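Local coordinates for protein peptidoglycan-N-acetylglucosamine deacetylase BC_1960 (Bacillus cereus, PDB 4L1G) that removes acetyl groups from N-acetylglucosamine residues of peptidoglycan, and of soluble chitin substrates, as a zinc-dependent polysaccharide deacetylase, at residues K61-F66 with N187-Q192; G125-N130 with A161-K166; H131-P136 with I150-E155; D144-Q149 with E177-W182; G219-Q224 with V254-M259. All coordinates share one frame; numbering follows the deposited sequence. Where two conformers were deposited one is given.

Contact 1: residues K61-F66 with N187-Q192; sequences KYAYAF and NFMIVQ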
# COMPACT_ATOMS: atom_id res chain seq x y z
N LYS A 61 -11.61 -15.48 -8.56
CA LYS A 61 -13.00 -15.05 -8.68
C LYS A 61 -13.16 -13.53 -8.64
O LYS A 61 -14.07 -12.99 -9.26
CB LYS A 61 -13.84 -15.70 -7.57
CG LYS A 61 -15.34 -15.54 -7.74
CD LYS A 61 -16.10 -16.42 -6.76
CE LYS A 61 -17.60 -16.18 -6.82
NZ LYS A 61 -18.17 -16.50 -8.16
N TYR A 62 -12.27 -12.85 -7.93
CA TYR A 62 -12.38 -11.41 -7.75
C TYR A 62 -11.10 -10.66 -8.12
O TYR A 62 -10.06 -11.27 -8.35
CB TYR A 62 -12.76 -11.09 -6.31
CG TYR A 62 -13.98 -11.83 -5.81
CD1 TYR A 62 -15.25 -11.48 -6.22
CD2 TYR A 62 -13.85 -12.90 -4.93
CE1 TYR A 62 -16.37 -12.16 -5.77
CE2 TYR A 62 -14.96 -13.59 -4.47
CZ TYR A 62 -16.22 -13.21 -4.90
OH TYR A 62 -17.32 -13.89 -4.45
N ALA A 63 -11.20 -9.34 -8.17
CA ALA A 63 -10.02 -8.50 -8.35
C ALA A 63 -9.25 -8.46 -7.03
O ALA A 63 -9.47 -7.59 -6.20
CB ALA A 63 -10.42 -7.10 -8.78
N TYR A 64 -8.35 -9.43 -6.86
CA TYR A 64 -7.75 -9.69 -5.56
C TYR A 64 -6.42 -10.42 -5.74
O TYR A 64 -6.36 -11.45 -6.42
CB TYR A 64 -8.72 -10.54 -4.74
CG TYR A 64 -8.34 -10.79 -3.30
CD1 TYR A 64 -8.33 -9.76 -2.37
CD2 TYR A 64 -8.02 -12.08 -2.86
CE1 TYR A 64 -8.00 -10.00 -1.05
CE2 TYR A 64 -7.69 -12.32 -1.54
CZ TYR A 64 -7.68 -11.28 -0.64
OH TYR A 64 -7.35 -11.51 0.68
N ALA A 65 -5.35 -9.89 -5.15
CA ALA A 65 -4.03 -10.50 -5.28
C ALA A 65 -3.13 -10.24 -4.08
O ALA A 65 -3.32 -9.27 -3.34
CB ALA A 65 -3.36 -10.04 -6.57
N PHE A 66 -2.14 -11.11 -3.90
CA PHE A 66 -1.15 -10.96 -2.83
C PHE A 66 0.18 -10.50 -3.40
O PHE A 66 0.97 -9.83 -2.72
CB PHE A 66 -0.96 -12.29 -2.10
CG PHE A 66 -2.15 -12.72 -1.29
CD1 PHE A 66 -3.18 -13.45 -1.86
CD2 PHE A 66 -2.24 -12.39 0.06
CE1 PHE A 66 -4.28 -13.84 -1.11
CE2 PHE A 66 -3.33 -12.78 0.81
CZ PHE A 66 -4.35 -13.51 0.23
N ASN A 187 -15.43 -1.88 -9.69
CA ASN A 187 -14.20 -1.62 -10.44
C ASN A 187 -13.01 -1.25 -9.56
O ASN A 187 -12.11 -0.52 -10.00
CB ASN A 187 -14.44 -0.57 -11.54
CG ASN A 187 -13.46 -0.69 -12.68
OD1 ASN A 187 -12.91 -1.76 -12.94
ND2 ASN A 187 -13.23 0.42 -13.38
N PHE A 188 -13.00 -1.74 -8.33
CA PHE A 188 -11.83 -1.64 -7.46
C PHE A 188 -10.94 -2.86 -7.67
O PHE A 188 -11.38 -3.87 -8.22
CB PHE A 188 -12.23 -1.60 -5.99
CG PHE A 188 -12.80 -0.29 -5.53
CD1 PHE A 188 -11.98 0.80 -5.30
CD2 PHE A 188 -14.16 -0.16 -5.30
CE1 PHE A 188 -12.50 2.00 -4.86
CE2 PHE A 188 -14.70 1.04 -4.86
CZ PHE A 188 -13.86 2.12 -4.64
N MET A 189 -9.70 -2.77 -7.23
CA MET A 189 -8.87 -3.96 -7.05
C MET A 189 -8.28 -3.96 -5.65
O MET A 189 -7.78 -2.95 -5.18
CB MET A 189 -7.76 -4.07 -8.10
CG MET A 189 -6.95 -5.35 -7.93
SD MET A 189 -5.79 -5.73 -9.25
CE MET A 189 -5.22 -7.34 -8.73
N ILE A 190 -8.36 -5.11 -4.99
CA ILE A 190 -7.83 -5.24 -3.65
C ILE A 190 -6.50 -5.98 -3.66
O ILE A 190 -6.41 -7.10 -4.16
CB ILE A 190 -8.83 -5.94 -2.72
CG1 ILE A 190 -10.06 -5.04 -2.53
CG2 ILE A 190 -8.19 -6.27 -1.38
CD1 ILE A 190 -11.00 -5.49 -1.45
N VAL A 191 -5.47 -5.35 -3.11
CA VAL A 191 -4.16 -5.98 -3.05
C VAL A 191 -3.67 -6.08 -1.61
O VAL A 191 -3.61 -5.08 -0.90
CB VAL A 191 -3.11 -5.23 -3.90
CG1 VAL A 191 -1.73 -5.85 -3.72
CG2 VAL A 191 -3.52 -5.25 -5.37
N GLN A 192 -3.34 -7.30 -1.20
CA GLN A 192 -2.76 -7.52 0.12
C GLN A 192 -1.25 -7.33 0.02
O GLN A 192 -0.78 -6.31 -0.48
CB GLN A 192 -3.10 -8.92 0.63
CG GLN A 192 -4.59 -9.25 0.64
CD GLN A 192 -5.33 -8.66 1.83
OE1 GLN A 192 -4.83 -7.74 2.49
NE2 GLN A 192 -6.51 -9.19 2.12
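A parallel strand pair joins Y64 and A65 to I190 and V191 in the small sheet where strand 189-191 lies between strands 64-65 and 167-168. Three backbone hydrogen bonds hold it. I190 N meets A63 O at 3.0 Å. A65 N binds I190 O, and Q192 N binds A65 O at 2.9 Å. A weaker CA-H...O contact runs from Y64 CA to I190 O. On one face, the Y64 ring turns its edge to I190, with Y64 CD1 3.6 Å from I190 CG2. The Q192 chain bends at chi2 (-80°). Q192 NE2 donates to Y64 OH at 2.9 Å, nearly straight (170°) and in the amide plane, although ring and amide stand 79° apart. NE2 also makes a weak bond to G173 O. Q192 CB rests 3.6 Å from F66 CD2. On the other face, the extended M189 chain brings CE to 3.9 Å from A65 CB. Parallel pairing of neighbouring strands, Y64 with I190 and A65 with V191, is characteristic of the beta/alpha barrel of polysaccharide deacetylases.

Contact 2: residues G125-N130 with A161-K166; sequences GHVIGN and AGYAPK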
# COMPACT_ATOMS: atom_id res chain seq x y z
N GLY A 125 4.69 11.47 -8.31
CA GLY A 125 4.60 10.31 -9.18
C GLY A 125 4.23 9.00 -8.51
O GLY A 125 4.27 7.94 -9.14
N HIS A 126 3.87 9.06 -7.23
CA HIS A 126 3.48 7.85 -6.51
C HIS A 126 1.99 7.60 -6.70
O HIS A 126 1.24 8.50 -7.09
CB HIS A 126 3.81 7.97 -5.03
CG HIS A 126 5.26 8.26 -4.76
ND1 HIS A 126 6.25 7.33 -4.94
CD2 HIS A 126 5.87 9.38 -4.32
CE1 HIS A 126 7.42 7.86 -4.63
NE2 HIS A 126 7.21 9.11 -4.25
N VAL A 127 1.56 6.38 -6.43
CA VAL A 127 0.16 6.02 -6.56
C VAL A 127 -0.50 5.94 -5.18
O VAL A 127 0.10 5.44 -4.22
CB VAL A 127 -0.01 4.68 -7.31
CG1 VAL A 127 -1.46 4.23 -7.33
CG2 VAL A 127 0.52 4.82 -8.74
N ILE A 128 -1.72 6.46 -5.09
CA ILE A 128 -2.47 6.47 -3.84
C ILE A 128 -3.54 5.38 -3.82
O ILE A 128 -4.25 5.19 -4.81
CB ILE A 128 -3.11 7.85 -3.59
CG1 ILE A 128 -2.02 8.91 -3.38
CG2 ILE A 128 -4.06 7.81 -2.40
CD1 ILE A 128 -2.55 10.31 -3.25
N GLY A 129 -3.64 4.66 -2.71
CA GLY A 129 -4.66 3.65 -2.55
C GLY A 129 -5.60 3.97 -1.40
O GLY A 129 -5.29 4.80 -0.54
N ASN A 130 -6.74 3.30 -1.38
CA ASN A 130 -7.76 3.50 -0.34
C ASN A 130 -7.57 2.51 0.81
O ASN A 130 -7.65 1.30 0.62
CB ASN A 130 -9.15 3.34 -0.97
CG ASN A 130 -10.28 3.74 -0.03
OD1 ASN A 130 -10.20 3.56 1.18
ND2 ASN A 130 -11.35 4.29 -0.60
N ALA A 161 -6.19 14.27 -4.49
CA ALA A 161 -5.25 13.70 -5.45
C ALA A 161 -5.64 13.96 -6.90
O ALA A 161 -4.78 13.95 -7.79
CB ALA A 161 -5.09 12.20 -5.21
N GLY A 162 -6.93 14.18 -7.15
CA GLY A 162 -7.39 14.47 -8.49
C GLY A 162 -7.92 13.25 -9.23
O GLY A 162 -8.23 13.33 -10.42
N TYR A 163 -8.01 12.13 -8.52
CA TYR A 163 -8.59 10.92 -9.09
C TYR A 163 -9.11 10.01 -7.98
O TYR A 163 -8.65 10.08 -6.84
CB TYR A 163 -7.58 10.18 -9.96
CG TYR A 163 -6.38 9.62 -9.21
CD1 TYR A 163 -5.27 10.42 -8.95
CD2 TYR A 163 -6.36 8.31 -8.77
CE1 TYR A 163 -4.17 9.92 -8.27
CE2 TYR A 163 -5.27 7.79 -8.08
CZ TYR A 163 -4.18 8.60 -7.84
OH TYR A 163 -3.09 8.10 -7.16
N ALA A 164 -10.07 9.16 -8.32
CA ALA A 164 -10.58 8.16 -7.38
C ALA A 164 -9.73 6.90 -7.46
O ALA A 164 -9.72 6.23 -8.50
CB ALA A 164 -12.04 7.85 -7.68
N PRO A 165 -9.03 6.56 -6.37
CA PRO A 165 -8.10 5.42 -6.34
C PRO A 165 -8.78 4.09 -6.66
O PRO A 165 -9.86 3.81 -6.14
CB PRO A 165 -7.59 5.41 -4.90
CG PRO A 165 -7.78 6.82 -4.43
CD PRO A 165 -9.05 7.28 -5.09
N LYS A 166 -8.16 3.29 -7.51
CA LYS A 166 -8.71 1.99 -7.90
C LYS A 166 -8.35 0.92 -6.88
O LYS A 166 -9.04 -0.09 -6.75
CB LYS A 166 -8.19 1.58 -9.28
CG LYS A 166 -8.79 0.30 -9.83
CD LYS A 166 -8.14 -0.11 -11.14
CE LYS A 166 -8.83 -1.31 -11.76
NZ LYS A 166 -10.23 -1.01 -12.15
O HOH W 1 -1.10 9.57 -7.28
O HOH W 2 -5.18 3.46 -6.90
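I128 meets A161, Y163 and P165 in turn, and the packing is tight around I128. P165 CB sits 3.3 Å from I128 O. I128 CD1 touches A161 CB at 3.7 Å. Between them the Y163 hydroxyl oxygen, OH, accepts a hydrogen bond from I128 N at 3.0 Å, with an N-H...O angle of 163°. The N-H comes in near the ring plane, at the edge. The rest is looser. I128 CG2 is 4.4 Å from P165 CG, and two waters add bridges. One water lies at short range between H126 O and Y163 OH, in the plane of the Y163 ring. The other donates to I128 O at 2.9 Å and accepts a weak bond from K166 N. K264 makes a cation-pi contact with the Y163 ring. Helix 143-161 links strand 127-130 to strand 167-168, and G162, with positive phi, follows its end. I128 also packs on L157 of that helix and on V118, I121 and A122 of helix 115-123. V127 and G129 pair with strand 103-106, while N130 pairs with F167.

Contact 3: residues H131-P136 with I150-E155; sequences HTYSHP and IIKTEE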
# COMPACT_ATOMS: atom_id res chain seq x y z
N HIS A 131 -7.33 3.03 2.01
CA HIS A 131 -7.09 2.18 3.18
C HIS A 131 -8.20 2.28 4.23
O HIS A 131 -7.97 2.03 5.41
CB HIS A 131 -5.74 2.53 3.81
CG HIS A 131 -5.14 1.44 4.64
ND1 HIS A 131 -5.07 0.13 4.20
CD2 HIS A 131 -4.58 1.45 5.87
CE1 HIS A 131 -4.50 -0.61 5.13
NE2 HIS A 131 -4.19 0.17 6.16
N THR A 132 -9.41 2.61 3.77
CA THR A 132 -10.56 2.95 4.61
C THR A 132 -10.37 4.27 5.36
O THR A 132 -9.31 4.89 5.30
CB THR A 132 -10.96 1.86 5.64
OG1 THR A 132 -10.09 1.92 6.78
CG2 THR A 132 -10.93 0.46 5.02
N TYR A 133 -11.42 4.70 6.05
CA TYR A 133 -11.43 5.99 6.72
C TYR A 133 -10.78 5.96 8.10
O TYR A 133 -9.88 6.74 8.38
CB TYR A 133 -12.86 6.54 6.83
CG TYR A 133 -12.94 7.89 7.49
CD1 TYR A 133 -12.62 9.05 6.78
CD2 TYR A 133 -13.32 8.02 8.82
CE1 TYR A 133 -12.68 10.29 7.38
CE2 TYR A 133 -13.39 9.26 9.43
CZ TYR A 133 -13.07 10.39 8.70
OH TYR A 133 -13.13 11.63 9.30
N SER A 134 -11.25 5.06 8.97
CA SER A 134 -10.77 5.04 10.35
C SER A 134 -10.15 3.71 10.76
O SER A 134 -10.09 3.39 11.95
CB SER A 134 -11.90 5.42 11.31
OG SER A 134 -13.01 4.55 11.17
N HIS A 135 -9.69 2.94 9.78
CA HIS A 135 -8.96 1.70 10.03
C HIS A 135 -9.71 0.69 10.92
O HIS A 135 -9.14 0.20 11.89
CB HIS A 135 -7.60 2.03 10.66
CG HIS A 135 -6.56 0.97 10.45
ND1 HIS A 135 -6.34 -0.04 11.36
CD2 HIS A 135 -5.67 0.79 9.45
CE1 HIS A 135 -5.36 -0.81 10.92
NE2 HIS A 135 -4.93 -0.33 9.76
N PRO A 136 -10.97 0.36 10.58
CA PRO A 136 -11.62 -0.65 11.42
C PRO A 136 -11.35 -2.05 10.88
O PRO A 136 -10.93 -2.20 9.73
CB PRO A 136 -13.10 -0.32 11.25
CG PRO A 136 -13.19 0.17 9.85
CD PRO A 136 -11.89 0.90 9.57
N ILE A 150 -15.16 2.97 2.64
CA ILE A 150 -14.51 3.06 1.34
C ILE A 150 -14.88 4.34 0.60
O ILE A 150 -14.01 5.08 0.14
CB ILE A 150 -14.84 1.85 0.45
CG1 ILE A 150 -14.38 0.56 1.13
CG2 ILE A 150 -14.20 2.00 -0.92
CD1 ILE A 150 -12.90 0.53 1.44
N ILE A 151 -16.18 4.60 0.47
CA ILE A 151 -16.68 5.72 -0.32
C ILE A 151 -16.28 7.08 0.26
O ILE A 151 -15.84 7.97 -0.48
CB ILE A 151 -18.22 5.64 -0.50
CG1 ILE A 151 -18.59 4.42 -1.34
CG2 ILE A 151 -18.75 6.91 -1.15
CD1 ILE A 151 -20.09 4.19 -1.46
N LYS A 152 -16.41 7.24 1.57
CA LYS A 152 -15.99 8.47 2.23
C LYS A 152 -14.51 8.74 2.01
O LYS A 152 -14.10 9.88 1.77
CB LYS A 152 -16.30 8.40 3.73
CG LYS A 152 -15.84 9.61 4.52
CD LYS A 152 -16.64 9.79 5.80
CE LYS A 152 -16.48 8.60 6.73
NZ LYS A 152 -17.25 8.82 8.00
N THR A 153 -13.70 7.69 2.06
CA THR A 153 -12.26 7.81 1.83
C THR A 153 -11.99 8.14 0.37
O THR A 153 -11.11 8.94 0.06
CB THR A 153 -11.53 6.51 2.21
OG1 THR A 153 -11.83 6.18 3.57
CG2 THR A 153 -10.02 6.68 2.06
N GLU A 154 -12.75 7.52 -0.53
CA GLU A 154 -12.59 7.75 -1.96
C GLU A 154 -12.85 9.21 -2.31
O GLU A 154 -12.11 9.81 -3.09
CB GLU A 154 -13.54 6.84 -2.74
CG GLU A 154 -13.25 6.75 -4.23
CD GLU A 154 -12.21 5.69 -4.57
OE1 GLU A 154 -12.20 5.24 -5.74
OE2 GLU A 154 -11.41 5.30 -3.69
N GLU A 155 -13.90 9.78 -1.72
CA GLU A 155 -14.26 11.18 -1.96
C GLU A 155 -13.15 12.12 -1.49
O GLU A 155 -12.80 13.07 -2.19
CB GLU A 155 -15.56 11.54 -1.25
CG GLU A 155 -16.80 10.90 -1.86
CD GLU A 155 -18.05 11.14 -1.03
OE1 GLU A 155 -17.93 11.70 0.08
OE2 GLU A 155 -19.15 10.77 -1.48
O HOH W 3 -16.24 11.57 9.57
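K152 lays its side-chain end over one face of the Y133 ring. A bend at chi3 (61°) places K152 CE there, 3.7 Å from Y133 CG and offset toward the rim. NZ follows, 4.3 Å from the ring centroid and 18° off the normal, a cation-pi contact. A water bridges K152 NZ and Y133 OH by weak bonds. The firmer partner of that hydroxyl is E112. At the edge of the same ring, T153 OG1 comes within 3.4 Å of Y133 CB. T153 OG1 also lies 2.9 Å from Y133 N, but the angle is poor. OG1 is instead bonded to Q149 O. T132 CG2 touches I150 CD1 at 4.1 Å. H135 N makes a weak bond to T132 OG1. H131 and H135 are zinc ligands. The chemistry implies that helix 143-161 holds the loop between them by hydrogen bonds from Y133 N and S134 N to Q149 OE1, the lysine-tyrosine overlap and van der Waals contact. The ring probably helps to stabilise the lysine charge.

Contact 4: residues D144-Q149 with E177-W182; sequences DEYRNQ and ENQLKW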
# COMPACT_ATOMS: atom_id res chain seq x y z
N ASP A 144 -23.05 -1.74 5.09
CA ASP A 144 -23.24 -0.29 5.07
C ASP A 144 -22.02 0.46 5.60
O ASP A 144 -21.59 1.44 5.02
CB ASP A 144 -24.49 0.11 5.87
CG ASP A 144 -25.77 -0.30 5.19
OD1 ASP A 144 -26.82 -0.34 5.87
OD2 ASP A 144 -25.74 -0.59 3.97
N GLU A 145 -21.48 -0.02 6.72
CA GLU A 145 -20.29 0.59 7.30
C GLU A 145 -19.07 0.40 6.41
O GLU A 145 -18.30 1.34 6.20
CB GLU A 145 -20.02 0.02 8.70
CG GLU A 145 -18.68 0.43 9.30
CD GLU A 145 -18.60 1.91 9.65
OE1 GLU A 145 -17.51 2.36 10.05
OE2 GLU A 145 -19.62 2.62 9.53
N TYR A 146 -18.90 -0.80 5.88
CA TYR A 146 -17.81 -1.10 4.95
C TYR A 146 -17.84 -0.17 3.74
O TYR A 146 -16.83 0.46 3.42
CB TYR A 146 -17.89 -2.56 4.50
CG TYR A 146 -17.14 -2.86 3.22
CD1 TYR A 146 -15.75 -2.86 3.19
CD2 TYR A 146 -17.82 -3.15 2.05
CE1 TYR A 146 -15.06 -3.14 2.03
CE2 TYR A 146 -17.14 -3.43 0.88
CZ TYR A 146 -15.76 -3.42 0.87
OH TYR A 146 -15.09 -3.70 -0.29
N ARG A 147 -18.99 -0.09 3.08
CA ARG A 147 -19.14 0.75 1.91
C ARG A 147 -18.95 2.23 2.25
O ARG A 147 -18.36 2.98 1.47
CB ARG A 147 -20.49 0.50 1.24
CG ARG A 147 -20.60 -0.89 0.64
CD ARG A 147 -22.01 -1.24 0.21
NE ARG A 147 -22.07 -2.60 -0.32
CZ ARG A 147 -23.20 -3.23 -0.65
NH1 ARG A 147 -24.37 -2.61 -0.52
NH2 ARG A 147 -23.16 -4.47 -1.12
N ASN A 148 -19.44 2.63 3.42
CA ASN A 148 -19.25 3.99 3.90
C ASN A 148 -17.77 4.32 4.11
O ASN A 148 -17.31 5.40 3.74
CB ASN A 148 -20.03 4.23 5.19
CG ASN A 148 -20.06 5.69 5.60
OD1 ASN A 148 -20.19 6.58 4.76
ND2 ASN A 148 -19.93 5.94 6.90
N GLN A 149 -17.04 3.38 4.71
CA GLN A 149 -15.60 3.55 4.95
C GLN A 149 -14.85 3.78 3.64
O GLN A 149 -14.01 4.68 3.55
CB GLN A 149 -15.03 2.32 5.66
CG GLN A 149 -15.40 2.19 7.13
CD GLN A 149 -14.54 3.06 8.03
OE1 GLN A 149 -13.40 3.39 7.70
NE2 GLN A 149 -15.08 3.42 9.19
N GLU A 177 -15.98 -11.99 1.84
CA GLU A 177 -16.21 -12.28 0.42
C GLU A 177 -17.18 -11.31 -0.24
O GLU A 177 -16.95 -10.85 -1.36
CB GLU A 177 -16.67 -13.72 0.21
CG GLU A 177 -16.80 -14.10 -1.26
CD GLU A 177 -17.05 -15.58 -1.48
OE1 GLU A 177 -16.90 -16.37 -0.52
OE2 GLU A 177 -17.40 -15.96 -2.62
N ASN A 178 -18.28 -10.99 0.45
CA ASN A 178 -19.27 -10.06 -0.08
C ASN A 178 -18.71 -8.65 -0.22
O ASN A 178 -19.09 -7.90 -1.12
CB ASN A 178 -20.53 -10.05 0.79
CG ASN A 178 -21.38 -11.28 0.57
OD1 ASN A 178 -21.36 -11.89 -0.50
ND2 ASN A 178 -22.15 -11.66 1.59
N GLN A 179 -17.79 -8.30 0.68
CA GLN A 179 -17.11 -7.01 0.60
C GLN A 179 -16.21 -6.99 -0.62
O GLN A 179 -16.15 -6.00 -1.35
CB GLN A 179 -16.29 -6.78 1.87
CG GLN A 179 -17.12 -6.68 3.14
CD GLN A 179 -16.26 -6.66 4.39
OE1 GLN A 179 -15.09 -7.03 4.35
NE2 GLN A 179 -16.84 -6.23 5.50
N LEU A 180 -15.52 -8.10 -0.84
CA LEU A 180 -14.63 -8.24 -1.99
C LEU A 180 -15.44 -8.28 -3.28
O LEU A 180 -15.02 -7.74 -4.30
CB LEU A 180 -13.78 -9.50 -1.83
CG LEU A 180 -12.72 -9.81 -2.89
CD1 LEU A 180 -11.81 -8.61 -3.12
CD2 LEU A 180 -11.92 -11.02 -2.46
N LYS A 181 -16.60 -8.91 -3.22
CA LYS A 181 -17.49 -9.01 -4.37
C LYS A 181 -18.00 -7.63 -4.78
O LYS A 181 -18.02 -7.30 -5.97
CB LYS A 181 -18.66 -9.94 -4.06
CG LYS A 181 -19.72 -10.02 -5.15
CD LYS A 181 -20.76 -11.07 -4.81
CE LYS A 181 -21.95 -11.02 -5.77
NZ LYS A 181 -22.75 -9.77 -5.62
N TRP A 182 -18.41 -6.83 -3.80
CA TRP A 182 -18.87 -5.47 -4.06
C TRP A 182 -17.76 -4.62 -4.67
O TRP A 182 -18.00 -3.89 -5.63
CB TRP A 182 -19.39 -4.82 -2.78
CG TRP A 182 -19.86 -3.41 -2.96
CD1 TRP A 182 -21.08 -3.01 -3.44
CD2 TRP A 182 -19.13 -2.21 -2.68
NE1 TRP A 182 -21.15 -1.63 -3.47
CE2 TRP A 182 -19.97 -1.12 -3.00
CE3 TRP A 182 -17.85 -1.95 -2.18
CZ2 TRP A 182 -19.56 0.20 -2.85
CZ3 TRP A 182 -17.45 -0.64 -2.03
CH2 TRP A 182 -18.30 0.42 -2.36
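Y146 reaches across from helix 143-161 to Q179 and W182. Its CB lies 3.9 Å from Q179 NE2. Its CG and CD2 face Q179 CG. CD1 meets Q179 CD, and CE1 meets Q179 CB. Y146 CZ rests 3.5 Å from Q179 CB, which makes a CH-pi contact with one ring face. The Q179 amide stacks on the ring, 17° from its plane. Y146 CE2 meets W182 CE3 at 3.5 Å, the two rings being oblique. At the tip, Y146 OH donates a weak hydrogen bond to Q179 O at 2.7 Å. The Q179 amide is tied elsewhere, NE2 to L138 O and OE1 to L176 N. Beside Y146, R147 runs extended from CG to NE over the W182 indole. R147 CG is centred over the six-membered ring of W182, and R147 NE lies 3.3 Å from W182 CD1. The guanidinium lies nearly flat on the indole, planes 26° apart. The axes of segments 144-149 and 177-182 cross at -41°. The interface relies on ring faces more than on strong polar bonds. The indole probably helps to stabilise the arginine charge.

Contact 5: residues G219-Q224 with V254-M259; sequences GSVILQ and VTLPSM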
# COMPACT_ATOMS: atom_id res chain seq x y z
N GLY A 219 7.70 -10.19 -8.37
CA GLY A 219 6.27 -10.07 -8.12
C GLY A 219 5.92 -9.76 -6.67
O GLY A 219 4.76 -9.53 -6.35
N SER A 220 6.93 -9.73 -5.80
CA SER A 220 6.70 -9.48 -4.38
C SER A 220 6.08 -8.11 -4.09
O SER A 220 6.52 -7.09 -4.62
CB SER A 220 8.01 -9.63 -3.58
OG SER A 220 8.43 -10.98 -3.53
N VAL A 221 5.06 -8.11 -3.24
CA VAL A 221 4.50 -6.88 -2.72
C VAL A 221 4.90 -6.73 -1.26
O VAL A 221 4.51 -7.52 -0.41
CB VAL A 221 2.96 -6.84 -2.86
CG1 VAL A 221 2.40 -5.59 -2.19
CG2 VAL A 221 2.56 -6.89 -4.33
N ILE A 222 5.70 -5.70 -0.98
CA ILE A 222 6.27 -5.49 0.34
C ILE A 222 5.38 -4.56 1.17
O ILE A 222 4.83 -3.59 0.65
CB ILE A 222 7.69 -4.90 0.23
CG1 ILE A 222 8.55 -5.80 -0.67
CG2 ILE A 222 8.33 -4.73 1.60
CD1 ILE A 222 9.85 -5.16 -1.12
N LEU A 223 5.23 -4.87 2.46
CA LEU A 223 4.41 -4.05 3.35
C LEU A 223 5.23 -3.27 4.38
O LEU A 223 5.93 -3.85 5.20
CB LEU A 223 3.38 -4.91 4.09
CG LEU A 223 2.57 -4.18 5.17
CD1 LEU A 223 1.64 -3.15 4.55
CD2 LEU A 223 1.80 -5.15 6.05
N GLN A 224 5.12 -1.95 4.32
CA GLN A 224 5.68 -1.08 5.35
C GLN A 224 4.61 -0.09 5.81
O GLN A 224 3.52 -0.02 5.23
CB GLN A 224 6.91 -0.34 4.83
CG GLN A 224 8.14 -1.21 4.73
CD GLN A 224 9.29 -0.52 4.03
OE1 GLN A 224 9.29 -0.40 2.80
NE2 GLN A 224 10.27 -0.07 4.80
N VAL A 254 8.22 -0.93 -8.97
CA VAL A 254 7.08 -0.42 -9.72
C VAL A 254 5.91 -0.10 -8.79
O VAL A 254 5.93 -0.43 -7.60
CB VAL A 254 6.59 -1.45 -10.77
CG1 VAL A 254 7.70 -1.75 -11.78
CG2 VAL A 254 6.11 -2.72 -10.09
N THR A 255 4.90 0.56 -9.33
CA THR A 255 3.67 0.82 -8.60
C THR A 255 2.70 -0.34 -8.84
O THR A 255 2.90 -1.14 -9.75
CB THR A 255 3.00 2.12 -9.06
OG1 THR A 255 2.60 1.99 -10.43
CG2 THR A 255 3.95 3.29 -8.92
N LEU A 256 1.65 -0.42 -8.03
CA LEU A 256 0.67 -1.48 -8.18
C LEU A 256 -0.07 -1.49 -9.53
O LEU A 256 -0.21 -2.55 -10.14
CB LEU A 256 -0.32 -1.51 -7.00
CG LEU A 256 0.29 -1.91 -5.66
CD1 LEU A 256 -0.79 -2.13 -4.62
CD2 LEU A 256 1.16 -3.17 -5.82
N PRO A 257 -0.56 -0.32 -9.99
CA PRO A 257 -1.22 -0.33 -11.30
C PRO A 257 -0.29 -0.81 -12.42
O PRO A 257 -0.75 -1.43 -13.38
CB PRO A 257 -1.62 1.14 -11.52
CG PRO A 257 -0.88 1.92 -10.49
CD PRO A 257 -0.70 1.00 -9.34
N SER A 258 1.00 -0.54 -12.28
CA SER A 258 1.98 -1.03 -13.23
C SER A 258 2.15 -2.54 -13.10
O SER A 258 2.14 -3.26 -14.10
CB SER A 258 3.32 -0.33 -13.03
OG SER A 258 4.32 -0.91 -13.84
N MET A 259 2.28 -3.01 -11.87
CA MET A 259 2.46 -4.43 -11.60
C MET A 259 1.27 -5.26 -12.08
O MET A 259 1.44 -6.35 -12.64
CB MET A 259 2.71 -4.68 -10.11
CG MET A 259 2.58 -6.14 -9.70
SD MET A 259 3.07 -6.44 -7.99
CE MET A 259 4.85 -6.28 -8.11
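V221 meets M259 and L256 in the apolar part of this contact. V221 CG2, anti to its own carbonyl carbon, lies 3.7 Å from M259 SD. The same methyl, V221 CG2, is 4.2 Å from L256 CD2, so one branch of the valine faces both helix residues. A second kind of contact sets the methionine against peptide groups. A bend at chi3 (-73°) places M259 CE 3.7 Å from G219 O and 4.0 Å from S220 O. M259 SD lies 3.9 Å from G219 O. These are van der Waals contacts. Hydrogen bonds to outside partners place the strand and the start of the helix: V221 N is bonded to S194 OG, and L256 N to T103 OG1. Within the helical turn, M259 N binds T255 O at 2.9 Å, T255 being at the N-cap position. G219 leads into strand 221-225. That strand lies between strands 74-80 and 195-196 in the parallel sheet. Helix 256-259 follows strand 252-253, which also pairs with strand 74-80. L256 reaches on to F105 of strand 103-106, and V221 to R169. The short helix packs against strands 221-225 and 103-106, the contact centre lying about 8 Å from the centre of the chain.

In the fold
Contacts 2, 3 and 4 follow helix 143-161, whose residues occur in all three. Contacts 3 and 4 have centres 11 Å apart, and Q149 of contact 4 reaches the loop of contact 3 through OE1. N130 ties contact 2 to contact 3, N130 ND2 being 2.9 Å from I150 O. Contact 1 meets contact 2 where M189 N lies 2.8 Å from K166 O. V191 CB meets L256 CD1 at 3.9 Å, joining contacts 1 and 5. Contact 3 holds the zinc ligands H131 and H135. In contact 1 the Q192 side chain is about 8 Å from those of H131 and D80, the predicted proton acceptor. Contact 4 is farther out, its centre about 19 Å from the centre of the chain. The Y146 side chain is about 11 Å from that of H131.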